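Local coordinates for colicin-M immunity protein (PDB 2XGL) that protects cells that carry the colicin M plasmid against colicin M, here seen as its periplasmic domain, at residues G6-Q11 against H84-Y89; Q16-V21 against I46-I51; L39-P44 against E71-K76; T63-F68 against Y80-C85. All coordinates share one frame; numbering follows the deposited sequence.

Interaction 4 lies closest to the chain's centre: it pairs the two middle strands of the antiparallel sheet through four backbone hydrogen bonds. Interaction 2, about 8 Å from it centre to centre, sets helix 14-29 against edge strand 45-48 by side chains, chiefly an arginine on an indole; Phe20 and Val21 of the helix also reach Tyr83 of interaction 4. The other two join loops on opposite sides of the chain's centre. Interaction 1 relies on a covalent disulfide and shares His84 and Cys85 with interaction 4, whereas interaction 3 is a surface contact with a single hydrogen bond at the far turn of the same hairpin.

Interaction 1 (G6-Q11 against H84-Y89); sequences GPACYQ and HCEEGY. With CD (cadmium ion), chain C.
Gly6 and Glu86 bring the two loops together with their CA atoms 4.1 Å apart, and the chains then diverge slightly, to 5.4 Å between the CA atoms of Cys9 and Cys85. No hydrogen bond joins the backbones: Pro7 O faces Glu86 N at a poor angle, and a CA-H...O contact from Glu86 CA to Gly6 O (3.5 Å) is the nearest equivalent. The link is covalent instead. Cys9 SG and Cys85 SG form a disulfide with a chi3 of 101°, a right-handed twist; the first torsions (chi1 -68° at Cys9, -41° at Cys85) turn each sulfur beside its own backbone N, where the two meet, and both cysteines are buried. Glu86 extends alongside the 6-11 loop, its CG 3.5 Å from Pro7 O and its OE1 3.8 Å from Ala8 CB. Within the 6-11 loop, Gln11 folds back so that its OE1 accepts from Ala8 N at 3.2 Å, bracing the short 3-10 turn that carries Cys9. Beyond the bridge, a cadmium ion is held by His84 ND1 at 2.3 Å and Glu87 OE2 at 2.2 Å, with Tyr89 OH also at the site, farther from the ion, and the Tyr89 ring stacked on His84. With no hydrogen bonds across the contact, the disulfide does the work of fastening the N-terminal loop to the end of strand 76-84. Such a bond suits a domain of the oxidising periplasm, and this bridge is essential to the function of the protein.

Interaction 2 (Q16-V21 against I46-I51); sequences QARTFV and ITWEKI. With CD (cadmium ion), chain F.
Trp48 presents one face of its indole to Arg18 and the other to Ile46 CG2, while Val21 CG1 meets it at the edge, 4.4 Å from CZ3. Arg18 CG sits above the six-membered ring, 3.7 Å from its centroid and 14° off the normal, a CH-pi contact made by the aliphatic stem of the arginine. The stem runs extended from CG to NE and passes the indole in the opposite direction, so the guanidinium lies beyond the rings, with Trp48 CB over one of its faces, 3.6 Å from Arg18 NE. Its plane is turned 25° from the indole. Near the edge of the guanidinium stands Glu49 O, which takes a weak and doubtful hydrogen bond from Arg18 NH2, since the place of this oxygen is less sure. Ile51 packs beside the same end, CG1 3.9 Å from Arg18 NH2, and its CD1 lies 4.1 Å from Ala17 CB. The indole also reaches back to the helix, its CH2 3.3 Å from Arg18 O. Glu49 itself turns away from the helix, and its OE2 binds a cadmium ion at 2.5 Å in a site shared with Met78. Further in, Val21 packs on Phe68 and Trp48 on Val66, both of strand 64-71. The arrangement is that of an alpha-beta layer, helix 14-29 lying against the antiparallel sheet of this YebF/Cmi domain, with an arginine laid over a tryptophan at the sheet's outermost strand 45-48.

Interaction 3 (L39-P44 against E71-K76); sequences LGTEIP and EGPDGK. With CD (cadmium ion), chain G.
Leu39 O accepts the one hydrogen bond of the contact, from Asp74 N at 3.1 Å; the bond is nearly straight at the hydrogen (163°), but the donor stands well above the carbonyl plane. The same oxygen is approached by Gly72 CA at 3.3 Å in a CA-H...O contact. Around this centre the side chains touch backbone more than one another: Leu39 CD2 lies 3.5 Å from Gly75 O, and Pro44 CB 3.3 Å from Glu71 O. Thr41 CG2 rests against Gly72. Crossing the proline at about a right angle, Thr41 CG2 also comes within 3.8 Å of Pro73 CD. The hydroxyl points elsewhere: with OG1 anti to its backbone N (chi1 -176°), Thr41 accepts from Ile43 N at 3.1 Å in an ST turn. In the 71-76 turn, a hydrogen bond from Gly72 N to Gly75 O closes the hairpin loop. Outward again, Leu39 and Pro44 both rest on Tyr25 of helix 14-29, and Glu71 OE2 binds a cadmium ion. Gly40, with a positive phi, is the first residue past helix 33-39 to leave helical geometry. The contact is thus a surface meeting of a helix-to-strand connection with the turn of the 64-71/76-84 beta hairpin.

Interaction 4 (T63-F68 against Y80-C85); sequences TLLVPF and YGMYHC. With CD (cadmium ion), chain C; NA (sodium ion), chain J.
Leu64 and Val66 pair with Tyr83 and Gly81 as antiparallel hydrogen-bonded pairs, the two strands running 153° apart, with Leu65-Met82 as the non-hydrogen-bonded pair between them and Pro67-Tyr80 as the next one along. Leu64 N bonds to Tyr83 O at 2.9 Å, and Tyr83 N to Leu64 O at 2.9 Å. Val66 N bonds to Gly81 O at 2.7 Å and Gly81 N to Val66 O. On one face of the sheet Leu65 CD1 meets Tyr80 CB at 4.0 Å. Met82, on the same face, bends at chi2 to bring its SD within 3.8 Å of Thr63 OG1. Thr63 also sets its CG2 over a face of the His84 imidazole, 3.4 Å from the ring centroid and 21° off the normal, in a CH-pi contact on a ring that binds cadmium. The two strands form the central hairpin of a four-stranded meander, in which 45-48 flanks 64-71 and 89-92 flanks 76-84. Leu64, Val66 and Tyr83 point to the opposite face, toward helix 14-29: Leu64 and Val66 rest on Ala17, and the ring of Tyr83 stacks with Phe20. Leu64 CG packs against Cys85 SG at 4.1 Å, adding an apolar neighbour to the disulfide. Gly81, bare of a side chain on this face, lies near the Phe68 ring, whose CE2 approaches Gly81 N. Tyr83 CG is anti to the backbone N (chi1 -177°), which carries the phenol out beyond the strand pair to a sodium ion, 3.0 Å from Tyr83 OH.

Interaction 1 (G6-Q11 against H84-Y89)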
loop_
_atom_site.group_PDB
_atom_site.type_symbol
_atom_site.label_atom_id
_atom_site.label_comp_id
_atom_site.label_asym_id
_atom_site.label_seq_id
_atom_site.Cartn_x
_atom_site.Cartn_y
_atom_site.Cartn_z
ATOM N N GLY A 6 -5.737 -8.782 -12.811
ATOM C CA GLY A 6 -6.246 -8.410 -11.485
ATOM C C GLY A 6 -7.706 -8.016 -11.423
ATOM O O GLY A 6 -8.277 -7.597 -12.409
ATOM N N PRO A 7 -8.323 -8.163 -10.252
ATOM C CA PRO A 7 -9.742 -7.886 -10.022
ATOM C C PRO A 7 -10.044 -6.406 -9.929
ATOM O O PRO A 7 -9.125 -5.612 -9.749
ATOM C CB PRO A 7 -9.993 -8.522 -8.656
ATOM C CG PRO A 7 -8.690 -8.394 -7.970
ATOM C CD PRO A 7 -7.673 -8.669 -9.031
ATOM N N ALA A 8 -11.332 -6.063 -10.019
ATOM C CA ALA A 8 -11.796 -4.695 -9.810
ATOM C C ALA A 8 -11.726 -4.366 -8.324
ATOM O O ALA A 8 -12.016 -5.219 -7.498
ATOM C CB ALA A 8 -13.222 -4.531 -10.329
ATOM N N CYS A 9 -11.359 -3.134 -7.987
ATOM C CA CYS A 9 -11.183 -2.714 -6.596
ATOM C C CYS A 9 -12.401 -2.989 -5.708
ATOM O O CYS A 9 -12.245 -3.260 -4.527
ATOM C CB CYS A 9 -10.800 -1.228 -6.527
ATOM S SG CYS A 9 -9.118 -0.814 -7.184
ATOM N N TYR A 10 -13.607 -2.932 -6.257
ATOM C CA TYR A 10 -14.795 -3.259 -5.473
ATOM C C TYR A 10 -14.888 -4.737 -5.125
ATOM O O TYR A 10 -15.689 -5.119 -4.274
ATOM C CB TYR A 10 -16.081 -2.770 -6.145
ATOM C CG TYR A 10 -16.590 -3.583 -7.306
ATOM C CD1 TYR A 10 -17.652 -4.463 -7.155
ATOM C CD2 TYR A 10 -16.046 -3.454 -8.560
ATOM C CE1 TYR A 10 -18.143 -5.202 -8.232
ATOM C CE2 TYR A 10 -16.530 -4.184 -9.639
ATOM C CZ TYR A 10 -17.576 -5.057 -9.467
ATOM O OH TYR A 10 -18.067 -5.794 -10.518
ATOM N N GLN A 11 -14.076 -5.566 -5.763
ATOM C CA GLN A 11 -14.006 -6.971 -5.408
ATOM C C GLN A 11 -12.995 -7.228 -4.300
ATOM O O GLN A 11 -13.006 -8.292 -3.693
ATOM C CB GLN A 11 -13.656 -7.818 -6.629
ATOM C CG GLN A 11 -14.617 -7.679 -7.767
ATOM C CD GLN A 11 -14.261 -8.594 -8.903
ATOM O OE1 GLN A 11 -13.756 -8.156 -9.924
ATOM N NE2 GLN A 11 -14.488 -9.878 -8.719
ATOM N N HIS A 84 -3.436 -0.070 -7.559
ATOM C CA HIS A 84 -4.161 -0.118 -8.824
ATOM C C HIS A 84 -4.554 -1.570 -9.034
ATOM O O HIS A 84 -3.836 -2.334 -9.647
ATOM C CB HIS A 84 -3.282 0.392 -9.975
ATOM C CG HIS A 84 -2.834 1.816 -9.828
ATOM N ND1 HIS A 84 -3.253 2.819 -10.667
ATOM C CD2 HIS A 84 -1.988 2.399 -8.954
ATOM C CE1 HIS A 84 -2.690 3.958 -10.322
ATOM N NE2 HIS A 84 -1.917 3.731 -9.281
ATOM N N CYS A 85 -5.715 -1.934 -8.514
ATOM C CA CYS A 85 -6.148 -3.339 -8.420
ATOM C C CYS A 85 -6.131 -4.152 -9.732
ATOM O O CYS A 85 -5.508 -5.210 -9.763
ATOM C CB CYS A 85 -7.538 -3.395 -7.787
ATOM S SG CYS A 85 -7.784 -2.232 -6.390
ATOM N N GLU A 86 -6.795 -3.662 -10.789
ATOM C CA GLU A 86 -6.889 -4.367 -12.082
ATOM C C GLU A 86 -5.535 -4.586 -12.740
ATOM O O GLU A 86 -5.247 -5.672 -13.245
ATOM C CB GLU A 86 -7.830 -3.644 -13.061
ATOM C CG GLU A 86 -9.291 -4.045 -12.901
ATOM C CD GLU A 86 -10.263 -3.274 -13.794
ATOM O OE1 GLU A 86 -11.450 -3.182 -13.404
ATOM O OE2 GLU A 86 -9.870 -2.776 -14.882
ATOM N N GLU A 87 -4.706 -3.552 -12.744
ATOM C CA GLU A 87 -3.298 -3.718 -13.064
ATOM C C GLU A 87 -2.718 -4.282 -11.798
ATOM O O GLU A 87 -3.409 -4.342 -10.788
ATOM C CB GLU A 87 -2.680 -2.385 -13.410
ATOM C CG GLU A 87 -3.293 -1.783 -14.674
ATOM C CD GLU A 87 -3.845 -0.395 -14.473
ATOM O OE1 GLU A 87 -4.373 0.197 -15.444
ATOM O OE2 GLU A 87 -3.753 0.103 -13.350
ATOM N N GLY A 88 -1.483 -4.726 -11.787
ATOM C CA GLY A 88 -1.068 -5.445 -10.584
ATOM C C GLY A 88 -0.063 -4.741 -9.723
ATOM O O GLY A 88 0.941 -5.347 -9.346
ATOM N N TYR A 89 -0.298 -3.476 -9.401
ATOM C CA TYR A 89 0.761 -2.715 -8.742
ATOM C C TYR A 89 0.313 -1.638 -7.779
ATOM O O TYR A 89 -0.862 -1.315 -7.675
ATOM C CB TYR A 89 1.713 -2.126 -9.786
ATOM C CG TYR A 89 1.115 -1.061 -10.659
ATOM C CD1 TYR A 89 1.152 0.277 -10.286
ATOM C CD2 TYR A 89 0.522 -1.385 -11.873
ATOM C CE1 TYR A 89 0.597 1.273 -11.105
ATOM C CE2 TYR A 89 -0.021 -0.411 -12.694
ATOM C CZ TYR A 89 0.013 0.918 -12.313
ATOM O OH TYR A 89 -0.535 1.874 -13.141
HETATM CD CD CD C . -3.484 2.229 -12.888
#

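Interaction 2 (Q16-V21 against I46-I51)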
loop_
_atom_site.group_PDB
_atom_site.type_symbol
_atom_site.label_atom_id
_atom_site.label_comp_id
_atom_site.label_asym_id
_atom_site.label_seq_id
_atom_site.Cartn_x
_atom_site.Cartn_y
_atom_site.Cartn_z
ATOM N N GLN A 16 -7.419 -7.984 1.870
ATOM C CA GLN A 16 -6.665 -8.340 0.656
ATOM C C GLN A 16 -5.819 -7.185 0.148
ATOM O O GLN A 16 -4.717 -7.395 -0.364
ATOM C CB GLN A 16 -7.593 -8.783 -0.478
ATOM C CG GLN A 16 -8.433 -9.985 -0.181
ATOM C CD GLN A 16 -9.413 -10.261 -1.310
ATOM O OE1 GLN A 16 -10.589 -9.813 -1.292
ATOM N NE2 GLN A 16 -8.926 -10.976 -2.324
ATOM N N ALA A 17 -6.354 -5.974 0.277
ATOM C CA ALA A 17 -5.675 -4.756 -0.136
ATOM C C ALA A 17 -4.413 -4.540 0.690
ATOM O O ALA A 17 -3.341 -4.233 0.161
ATOM C CB ALA A 17 -6.603 -3.589 0.024
ATOM N N ARG A 18 -4.554 -4.717 1.996
ATOM C CA ARG A 18 -3.431 -4.605 2.917
ATOM C C ARG A 18 -2.386 -5.708 2.774
ATOM O O ARG A 18 -1.194 -5.462 2.965
ATOM C CB ARG A 18 -3.944 -4.543 4.352
ATOM C CG ARG A 18 -4.615 -3.217 4.659
ATOM C CD ARG A 18 -5.330 -3.257 5.955
ATOM N NE ARG A 18 -5.920 -1.960 6.240
ATOM C CZ ARG A 18 -6.931 -1.743 7.077
ATOM N NH1 ARG A 18 -7.497 -2.747 7.731
ATOM N NH2 ARG A 18 -7.375 -0.505 7.258
ATOM N N THR A 19 -2.819 -6.916 2.449
ATOM C CA THR A 19 -1.886 -8.020 2.261
ATOM C C THR A 19 -1.000 -7.754 1.044
ATOM O O THR A 19 0.188 -8.077 1.051
ATOM C CB THR A 19 -2.615 -9.387 2.098
ATOM O OG1 THR A 19 -3.409 -9.675 3.257
ATOM C CG2 THR A 19 -1.626 -10.502 1.919
ATOM N N PHE A 20 -1.582 -7.143 0.013
ATOM C CA PHE A 20 -0.874 -6.862 -1.233
ATOM C C PHE A 20 0.089 -5.680 -1.063
ATOM O O PHE A 20 1.255 -5.765 -1.433
ATOM C CB PHE A 20 -1.893 -6.563 -2.323
ATOM C CG PHE A 20 -1.328 -6.570 -3.705
ATOM C CD1 PHE A 20 -1.427 -7.696 -4.501
ATOM C CD2 PHE A 20 -0.715 -5.443 -4.216
ATOM C CE1 PHE A 20 -0.907 -7.706 -5.772
ATOM C CE2 PHE A 20 -0.197 -5.437 -5.491
ATOM C CZ PHE A 20 -0.287 -6.574 -6.272
ATOM N N VAL A 21 -0.402 -4.585 -0.498
ATOM C CA VAL A 21 0.418 -3.405 -0.292
ATOM C C VAL A 21 1.593 -3.699 0.645
ATOM O O VAL A 21 2.722 -3.263 0.402
ATOM C CB VAL A 21 -0.426 -2.234 0.235
ATOM C CG1 VAL A 21 0.460 -1.089 0.729
ATOM C CG2 VAL A 21 -1.374 -1.745 -0.859
ATOM N N ILE A 46 4.582 -2.163 10.640
ATOM C CA ILE A 46 3.549 -1.475 9.875
ATOM C C ILE A 46 2.243 -1.400 10.651
ATOM O O ILE A 46 1.817 -2.390 11.224
ATOM C CB ILE A 46 3.347 -2.166 8.524
ATOM C CG1 ILE A 46 4.652 -2.087 7.728
ATOM C CG2 ILE A 46 2.213 -1.533 7.756
ATOM C CD1 ILE A 46 4.577 -2.678 6.387
ATOM N N THR A 47 1.642 -0.212 10.714
ATOM C CA THR A 47 0.318 -0.064 11.306
ATOM C C THR A 47 -0.606 0.636 10.318
ATOM O O THR A 47 -0.258 1.662 9.765
ATOM C CB THR A 47 0.348 0.649 12.697
ATOM O OG1 THR A 47 0.408 2.072 12.542
ATOM C CG2 THR A 47 1.539 0.175 13.534
ATOM N N TRP A 48 -1.779 0.048 10.099
ATOM C CA TRP A 48 -2.711 0.476 9.063
ATOM C C TRP A 48 -3.661 1.555 9.544
ATOM O O TRP A 48 -3.938 1.667 10.737
ATOM C CB TRP A 48 -3.551 -0.717 8.601
ATOM C CG TRP A 48 -2.744 -1.887 8.155
ATOM C CD1 TRP A 48 -2.557 -3.053 8.826
ATOM C CD2 TRP A 48 -2.003 -2.000 6.938
ATOM N NE1 TRP A 48 -1.756 -3.897 8.097
ATOM C CE2 TRP A 48 -1.401 -3.276 6.936
ATOM C CE3 TRP A 48 -1.796 -1.152 5.847
ATOM C CZ2 TRP A 48 -0.602 -3.717 5.896
ATOM C CZ3 TRP A 48 -1.009 -1.598 4.803
ATOM C CH2 TRP A 48 -0.421 -2.868 4.834
ATOM N N GLU A 49 -4.162 2.338 8.590
ATOM C CA GLU A 49 -5.204 3.334 8.826
ATOM C C GLU A 49 -6.459 2.879 8.091
ATOM O O GLU A 49 -6.444 1.889 7.363
ATOM C CB GLU A 49 -4.772 4.690 8.280
ATOM C CG GLU A 49 -3.449 5.232 8.826
ATOM C CD GLU A 49 -3.619 6.180 9.983
ATOM O OE1 GLU A 49 -4.776 6.456 10.375
ATOM O OE2 GLU A 49 -2.584 6.658 10.500
ATOM N N LYS A 50 -7.545 3.617 8.279
ATOM C CA LYS A 50 -8.805 3.311 7.622
ATOM C C LYS A 50 -8.671 3.549 6.122
ATOM O O LYS A 50 -8.236 4.620 5.701
ATOM C CB LYS A 50 -9.929 4.182 8.197
ATOM C CG LYS A 50 -11.311 3.891 7.617
ATOM C CD LYS A 50 -12.432 4.622 8.354
ATOM C CE LYS A 50 -13.789 4.330 7.702
ATOM N NZ LYS A 50 -14.933 5.003 8.379
ATOM N N ILE A 51 -9.023 2.535 5.326
ATOM C CA ILE A 51 -9.128 2.668 3.873
ATOM C C ILE A 51 -10.475 3.295 3.539
ATOM O O ILE A 51 -11.505 2.695 3.809
ATOM C CB ILE A 51 -9.063 1.300 3.173
ATOM C CG1 ILE A 51 -7.775 0.558 3.520
ATOM C CG2 ILE A 51 -9.163 1.463 1.664
ATOM C CD1 ILE A 51 -7.710 -0.810 2.890
HETATM CD CD CD F . -1.798 8.829 9.657
#

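Interaction 3 (L39-P44 against E71-K76)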
loop_
_atom_site.group_PDB
_atom_site.type_symbol
_atom_site.label_atom_id
_atom_site.label_comp_id
_atom_site.label_asym_id
_atom_site.label_seq_id
_atom_site.Cartn_x
_atom_site.Cartn_y
_atom_site.Cartn_z
ATOM N N LEU A 39 14.342 5.022 8.082
ATOM C CA LEU A 39 13.749 4.199 9.123
ATOM C C LEU A 39 14.796 3.375 9.853
ATOM O O LEU A 39 14.526 2.859 10.940
ATOM C CB LEU A 39 12.690 3.259 8.538
ATOM C CG LEU A 39 11.555 3.918 7.747
ATOM C CD1 LEU A 39 10.612 2.875 7.207
ATOM C CD2 LEU A 39 10.795 4.935 8.588
ATOM N N GLY A 40 15.979 3.232 9.261
ATOM C CA GLY A 40 17.047 2.434 9.853
ATOM C C GLY A 40 16.809 0.932 9.834
ATOM O O GLY A 40 17.375 0.206 10.626
ATOM N N THR A 41 15.981 0.449 8.924
ATOM C CA THR A 41 15.701 -0.989 8.831
ATOM C C THR A 41 15.099 -1.312 7.462
ATOM O O THR A 41 14.392 -0.485 6.890
ATOM C CB THR A 41 14.736 -1.449 9.960
ATOM O OG1 THR A 41 14.548 -2.868 9.904
ATOM C CG2 THR A 41 13.373 -0.747 9.858
ATOM N N GLU A 42 15.399 -2.495 6.926
ATOM C CA GLU A 42 14.704 -2.969 5.715
ATOM C C GLU A 42 13.318 -3.522 6.057
ATOM O O GLU A 42 12.488 -3.678 5.164
ATOM C CB GLU A 42 15.510 -4.034 4.955
ATOM C CG GLU A 42 16.717 -3.482 4.173
ATOM C CD GLU A 42 17.562 -4.566 3.447
ATOM O OE1 GLU A 42 17.179 -5.763 3.450
ATOM O OE2 GLU A 42 18.622 -4.209 2.873
ATOM N N ILE A 43 13.053 -3.810 7.331
ATOM C CA ILE A 43 11.776 -4.411 7.716
ATOM C C ILE A 43 11.061 -3.628 8.821
ATOM O O ILE A 43 11.036 -4.040 9.979
ATOM C CB ILE A 43 11.943 -5.889 8.133
ATOM C CG1 ILE A 43 12.806 -6.640 7.112
ATOM C CG2 ILE A 43 10.584 -6.552 8.237
ATOM C CD1 ILE A 43 12.986 -8.108 7.424
ATOM N N PRO A 44 10.439 -2.503 8.462
ATOM C CA PRO A 44 9.773 -1.718 9.487
ATOM C C PRO A 44 8.562 -2.450 10.039
ATOM O O PRO A 44 8.090 -3.393 9.419
ATOM C CB PRO A 44 9.316 -0.454 8.732
ATOM C CG PRO A 44 9.719 -0.634 7.306
ATOM C CD PRO A 44 10.073 -2.060 7.109
ATOM N N GLU A 71 7.422 2.049 10.845
ATOM C CA GLU A 71 8.351 2.475 11.865
ATOM C C GLU A 71 9.566 1.549 11.959
ATOM O O GLU A 71 9.445 0.339 11.924
ATOM C CB GLU A 71 7.657 2.552 13.217
ATOM C CG GLU A 71 8.529 3.221 14.262
ATOM C CD GLU A 71 7.822 3.473 15.563
ATOM O OE1 GLU A 71 6.693 2.960 15.747
ATOM O OE2 GLU A 71 8.416 4.185 16.405
ATOM N N GLY A 72 10.735 2.148 12.076
ATOM C CA GLY A 72 11.939 1.414 12.383
ATOM C C GLY A 72 12.600 2.043 13.592
ATOM O O GLY A 72 11.991 2.863 14.266
ATOM N N PRO A 73 13.841 1.643 13.882
ATOM C CA PRO A 73 14.625 2.208 14.987
ATOM C C PRO A 73 14.901 3.715 14.869
ATOM O O PRO A 73 14.863 4.415 15.871
ATOM C CB PRO A 73 15.956 1.447 14.901
ATOM C CG PRO A 73 15.652 0.196 14.120
ATOM C CD PRO A 73 14.524 0.520 13.213
ATOM N N ASP A 74 15.167 4.201 13.662
ATOM C CA ASP A 74 15.617 5.574 13.462
ATOM C C ASP A 74 14.546 6.516 12.874
ATOM O O ASP A 74 14.783 7.714 12.721
ATOM C CB ASP A 74 16.881 5.570 12.588
ATOM C CG ASP A 74 18.181 5.601 13.418
ATOM O OD1 ASP A 74 18.224 5.002 14.522
ATOM O OD2 ASP A 74 19.164 6.246 12.966
ATOM N N GLY A 75 13.363 5.992 12.581
ATOM C CA GLY A 75 12.334 6.786 11.924
ATOM C C GLY A 75 10.945 6.163 11.893
ATOM O O GLY A 75 10.772 4.963 12.112
ATOM N N LYS A 76 9.958 7.023 11.662
ATOM C CA LYS A 76 8.573 6.635 11.486
ATOM C C LYS A 76 8.019 7.565 10.435
ATOM O O LYS A 76 8.280 8.776 10.451
ATOM C CB LYS A 76 7.765 6.771 12.776
ATOM C CG LYS A 76 6.448 6.024 12.746
ATOM C CD LYS A 76 5.385 6.676 13.624
ATOM C CE LYS A 76 5.774 6.707 15.082
ATOM N NZ LYS A 76 4.695 7.307 15.911
HETATM CD CD CD G . 7.519 4.312 18.411
#

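Interaction 4 (T63-F68 against Y80-C85)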
loop_
_atom_site.group_PDB
_atom_site.type_symbol
_atom_site.label_atom_id
_atom_site.label_comp_id
_atom_site.label_asym_id
_atom_site.label_seq_id
_atom_site.Cartn_x
_atom_site.Cartn_y
_atom_site.Cartn_z
ATOM N N THR A 63 -8.468 2.634 -8.300
ATOM C CA THR A 63 -7.383 2.608 -7.319
ATOM C C THR A 63 -7.954 2.644 -5.914
ATOM O O THR A 63 -8.901 3.382 -5.667
ATOM C CB THR A 63 -6.458 3.835 -7.482
ATOM O OG1 THR A 63 -7.255 5.024 -7.442
ATOM C CG2 THR A 63 -5.686 3.791 -8.807
ATOM N N LEU A 64 -7.400 1.818 -5.024
ATOM C CA LEU A 64 -7.664 1.879 -3.583
ATOM C C LEU A 64 -6.496 2.543 -2.849
ATOM O O LEU A 64 -5.356 2.154 -3.021
ATOM C CB LEU A 64 -7.807 0.494 -2.976
ATOM C CG LEU A 64 -9.104 -0.273 -3.068
ATOM C CD1 LEU A 64 -8.868 -1.642 -2.467
ATOM C CD2 LEU A 64 -10.222 0.451 -2.345
ATOM N N LEU A 65 -6.793 3.514 -2.000
ATOM C CA LEU A 65 -5.777 4.204 -1.242
ATOM C C LEU A 65 -5.615 3.444 0.066
ATOM O O LEU A 65 -6.576 3.247 0.811
ATOM C CB LEU A 65 -6.181 5.663 -1.010
ATOM C CG LEU A 65 -5.151 6.577 -0.348
ATOM C CD1 LEU A 65 -3.945 6.751 -1.265
ATOM C CD2 LEU A 65 -5.741 7.953 0.019
ATOM N N VAL A 66 -4.399 2.973 0.316
ATOM C CA VAL A 66 -4.098 2.168 1.490
ATOM C C VAL A 66 -3.026 2.869 2.295
ATOM O O VAL A 66 -1.856 2.728 1.973
ATOM C CB VAL A 66 -3.617 0.774 1.077
ATOM C CG1 VAL A 66 -3.230 -0.051 2.303
ATOM C CG2 VAL A 66 -4.717 0.069 0.248
ATOM N N PRO A 67 -3.423 3.643 3.327
ATOM C CA PRO A 67 -2.504 4.377 4.195
ATOM C C PRO A 67 -1.901 3.547 5.342
ATOM O O PRO A 67 -2.583 2.724 5.957
ATOM C CB PRO A 67 -3.382 5.488 4.790
ATOM C CG PRO A 67 -4.763 5.223 4.356
ATOM C CD PRO A 67 -4.820 3.892 3.720
ATOM N N PHE A 68 -0.629 3.801 5.641
ATOM C CA PHE A 68 0.052 3.113 6.737
ATOM C C PHE A 68 1.269 3.870 7.239
ATOM O O PHE A 68 1.884 4.641 6.503
ATOM C CB PHE A 68 0.474 1.707 6.311
ATOM C CG PHE A 68 1.420 1.671 5.152
ATOM C CD1 PHE A 68 2.780 1.548 5.357
ATOM C CD2 PHE A 68 0.950 1.731 3.851
ATOM C CE1 PHE A 68 3.669 1.495 4.290
ATOM C CE2 PHE A 68 1.839 1.678 2.769
ATOM C CZ PHE A 68 3.204 1.559 3.001
ATOM N N TYR A 80 1.236 6.538 1.675
ATOM C CA TYR A 80 -0.046 6.433 0.999
ATOM C C TYR A 80 0.100 5.508 -0.205
ATOM O O TYR A 80 0.512 5.934 -1.294
ATOM C CB TYR A 80 -0.529 7.827 0.601
ATOM C CG TYR A 80 -0.633 8.755 1.797
ATOM C CD1 TYR A 80 -1.824 8.890 2.497
ATOM C CD2 TYR A 80 0.481 9.473 2.251
ATOM C CE1 TYR A 80 -1.912 9.730 3.603
ATOM C CE2 TYR A 80 0.411 10.309 3.354
ATOM C CZ TYR A 80 -0.786 10.430 4.030
ATOM O OH TYR A 80 -0.865 11.264 5.130
ATOM N N GLY A 81 -0.201 4.227 -0.001
ATOM C CA GLY A 81 -0.148 3.245 -1.077
ATOM C C GLY A 81 -1.369 3.332 -1.978
ATOM O O GLY A 81 -2.482 3.165 -1.525
ATOM N N MET A 82 -1.155 3.610 -3.257
ATOM C CA MET A 82 -2.219 3.587 -4.256
ATOM C C MET A 82 -2.195 2.243 -4.972
ATOM O O MET A 82 -1.424 2.045 -5.911
ATOM C CB MET A 82 -2.014 4.715 -5.269
ATOM C CG MET A 82 -2.565 6.053 -4.818
ATOM S SD MET A 82 -4.329 6.109 -5.217
ATOM C CE MET A 82 -4.877 7.506 -4.222
ATOM N N TYR A 83 -3.039 1.325 -4.516
ATOM C CA TYR A 83 -3.184 0.010 -5.148
ATOM C C TYR A 83 -4.058 0.117 -6.402
ATOM O O TYR A 83 -5.252 0.383 -6.325
ATOM C CB TYR A 83 -3.762 -0.997 -4.136
ATOM C CG TYR A 83 -3.909 -2.441 -4.596
ATOM C CD1 TYR A 83 -3.119 -2.988 -5.601
ATOM C CD2 TYR A 83 -4.831 -3.270 -3.989
ATOM C CE1 TYR A 83 -3.279 -4.316 -5.993
ATOM C CE2 TYR A 83 -4.995 -4.571 -4.374
ATOM C CZ TYR A 83 -4.225 -5.092 -5.366
ATOM O OH TYR A 83 -4.420 -6.401 -5.720
ATOM N N HIS A 84 -3.436 -0.070 -7.559
ATOM C CA HIS A 84 -4.161 -0.118 -8.824
ATOM C C HIS A 84 -4.554 -1.570 -9.034
ATOM O O HIS A 84 -3.836 -2.334 -9.647
ATOM C CB HIS A 84 -3.282 0.392 -9.975
ATOM C CG HIS A 84 -2.834 1.816 -9.828
ATOM N ND1 HIS A 84 -3.253 2.819 -10.667
ATOM C CD2 HIS A 84 -1.988 2.399 -8.954
ATOM C CE1 HIS A 84 -2.690 3.958 -10.322
ATOM N NE2 HIS A 84 -1.917 3.731 -9.281
ATOM N N CYS A 85 -5.715 -1.934 -8.514
ATOM C CA CYS A 85 -6.148 -3.339 -8.420
ATOM C C CYS A 85 -6.131 -4.152 -9.732
ATOM O O CYS A 85 -5.508 -5.210 -9.763
ATOM C CB CYS A 85 -7.538 -3.395 -7.787
ATOM S SG CYS A 85 -7.784 -2.232 -6.390
HETATM CD CD CD C . -3.484 2.229 -12.888
HETATM NA NA NA J . -3.741 -7.624 -8.347
#